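Local coordinates for protein glutathione-specific gamma-glutamylcyclotransferase (Saccharomyces cerevisiae S288c, PDB 5HWK) that cleaves glutathione, but not other gamma-glutamyl peptides, into 5-oxo-L-proline and a Cys-Gly dipeptide, at residues I31-A36 / H127-R132. Numbering follows the deposited sequence.
Sequences IIHGFA and HLETNR
The imidazole of H127 overlaps that of H33 in an offset stack, the planes 20° apart and the centroids separated by 4.5 Å. H127 ND1 sits over one face of the H33 ring, displaced toward the rim, 3.6 Å from H33 CD2. A chi1 of 177° sets H127 CG anti to the backbone N; the side chain runs beside that of H33, pointing the same way. At the ring edge, H33 NE2 donates a very short hydrogen bond to E129 OE1 (2.4 Å), with the carboxylate plane turned 38° from the imidazole. D88 bonds to each ring, its carbonyl O accepting from H33 ND1 and its OD1 hydrogen-bonded to H127 ND1. An alanine in place of H127 would probably leave one face of the H33 ring without its stacking partner and the D88 carboxylate without this bond. I31 and E129 form a hydrogen-bonded antiparallel pair, and H33 N reaches H127 O at 3.0 Å. On the sheet face opposite I31 and E129, L128 CD2 packs against I32 CG1 (3.8 Å), and I32 adjoins L11, a probable substrate-binding residue. The contact thus joins the ends of inner strands 26-33 and 119-129 in the central antiparallel sheet of the gamma-glutamylcyclotransferase fold.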
loop_
_atom_site.group_PDB
_atom_site.type_symbol
_atom_site.label_atom_id
_atom_site.label_comp_id
_atom_site.label_asym_id
_atom_site.label_seq_id
_atom_site.Cartn_x
_atom_site.Cartn_y
_atom_site.Cartn_z
ATOM N N ILE A 31 -4.112 -3.638 9.546
ATOM C CA ILE A 31 -5.019 -4.069 8.500
ATOM C C ILE A 31 -5.751 -2.813 8.052
ATOM O O ILE A 31 -6.542 -2.248 8.818
ATOM C CB ILE A 31 -5.983 -5.136 9.024
ATOM C CG1 ILE A 31 -5.214 -6.333 9.616
ATOM C CG2 ILE A 31 -6.989 -5.535 7.948
ATOM C CD1 ILE A 31 -6.135 -7.358 10.279
ATOM N N ILE A 32 -5.458 -2.344 6.848
ATOM C CA ILE A 32 -6.050 -1.128 6.304
ATOM C C ILE A 32 -7.262 -1.541 5.486
ATOM O O ILE A 32 -7.132 -2.295 4.517
ATOM C CB ILE A 32 -5.027 -0.391 5.424
ATOM C CG1 ILE A 32 -3.716 -0.135 6.185
ATOM C CG2 ILE A 32 -5.609 0.904 4.887
ATOM C CD1 ILE A 32 -2.538 0.216 5.253
ATOM N N HIS A 33 -8.440 -1.030 5.849
ATOM C CA HIS A 33 -9.649 -1.349 5.107
ATOM C C HIS A 33 -9.933 -0.285 4.067
ATOM O O HIS A 33 -9.546 0.876 4.224
ATOM C CB HIS A 33 -10.827 -1.438 6.067
ATOM C CG HIS A 33 -10.788 -2.652 6.924
ATOM N ND1 HIS A 33 -11.495 -3.795 6.629
ATOM C CD2 HIS A 33 -10.114 -2.909 8.071
ATOM C CE1 HIS A 33 -11.274 -4.699 7.568
ATOM N NE2 HIS A 33 -10.434 -4.188 8.451
ATOM N N GLY A 34 -10.569 -0.699 2.969
ATOM C CA GLY A 34 -11.068 0.232 1.990
ATOM C C GLY A 34 -10.204 0.405 0.751
ATOM O O GLY A 34 -10.578 1.195 -0.130
ATOM N N PHE A 35 -9.055 -0.284 0.652
ATOM C CA PHE A 35 -8.116 -0.138 -0.459
ATOM C C PHE A 35 -7.592 -1.515 -0.815
ATOM O O PHE A 35 -7.457 -2.387 0.053
ATOM C CB PHE A 35 -6.927 0.734 -0.034
ATOM C CG PHE A 35 -7.285 2.180 0.252
ATOM C CD1 PHE A 35 -7.710 2.596 1.521
ATOM C CD2 PHE A 35 -7.208 3.133 -0.765
ATOM C CE1 PHE A 35 -8.042 3.918 1.749
ATOM C CE2 PHE A 35 -7.555 4.469 -0.525
ATOM C CZ PHE A 35 -7.956 4.857 0.721
ATOM N N ALA A 36 -7.274 -1.707 -2.090
ATOM C CA ALA A 36 -6.500 -2.858 -2.529
ATOM C C ALA A 36 -5.125 -2.367 -2.971
ATOM O O ALA A 36 -5.012 -1.336 -3.635
ATOM C CB ALA A 36 -7.154 -3.486 -3.766
ATOM N N HIS A 127 -10.518 3.010 8.356
ATOM C CA HIS A 127 -10.762 1.973 9.349
ATOM C C HIS A 127 -9.567 1.017 9.395
ATOM O O HIS A 127 -9.265 0.329 8.406
ATOM C CB HIS A 127 -12.036 1.206 9.011
ATOM C CG HIS A 127 -12.319 0.077 9.948
ATOM N ND1 HIS A 127 -12.912 -1.099 9.542
ATOM C CD2 HIS A 127 -12.082 -0.058 11.274
ATOM C CE1 HIS A 127 -13.029 -1.910 10.579
ATOM N NE2 HIS A 127 -12.536 -1.301 11.645
ATOM N N LEU A 128 -8.926 0.937 10.564
ATOM C CA LEU A 128 -7.733 0.135 10.790
ATOM C C LEU A 128 -8.002 -0.907 11.862
ATOM O O LEU A 128 -8.759 -0.662 12.810
ATOM C CB LEU A 128 -6.588 1.001 11.269
ATOM C CG LEU A 128 -6.153 2.097 10.305
ATOM C CD1 LEU A 128 -5.018 2.890 10.896
ATOM C CD2 LEU A 128 -5.750 1.508 8.951
ATOM N N GLU A 129 -7.345 -2.051 11.740
ATOM C CA GLU A 129 -7.252 -3.019 12.819
ATOM C C GLU A 129 -5.783 -3.374 12.992
ATOM O O GLU A 129 -4.973 -3.203 12.077
ATOM C CB GLU A 129 -7.994 -4.325 12.511
ATOM C CG GLU A 129 -9.476 -4.227 12.215
ATOM C CD GLU A 129 -9.984 -5.491 11.542
ATOM O OE1 GLU A 129 -9.881 -5.600 10.292
ATOM O OE2 GLU A 129 -10.459 -6.391 12.265
ATOM N N THR A 130 -5.456 -3.907 14.164
ATOM C CA THR A 130 -4.090 -4.298 14.460
ATOM C C THR A 130 -4.085 -5.548 15.334
ATOM O O THR A 130 -5.134 -6.102 15.678
ATOM C CB THR A 130 -3.309 -3.137 15.076
ATOM O OG1 THR A 130 -1.922 -3.494 15.157
ATOM C CG2 THR A 130 -3.834 -2.836 16.453
ATOM N N ASN A 131 -2.886 -6.001 15.692
ATOM C CA ASN A 131 -2.758 -7.207 16.494
ATOM C C ASN A 131 -2.986 -6.902 17.971
ATOM O O ASN A 131 -3.146 -5.751 18.383
ATOM C CB ASN A 131 -1.415 -7.911 16.249
ATOM C CG ASN A 131 -0.206 -7.008 16.487
ATOM O OD1 ASN A 131 -0.231 -6.106 17.325
ATOM N ND2 ASN A 131 0.874 -7.270 15.749
ATOM N N ARG A 132 -3.026 -7.967 18.774
ATOM C CA ARG A 132 -3.235 -7.792 20.207
ATOM C C ARG A 132 -2.140 -6.929 20.813
ATOM O O ARG A 132 -2.408 -6.083 21.673
HETATM O O HOH W 1 -11.434 2.277 5.686
#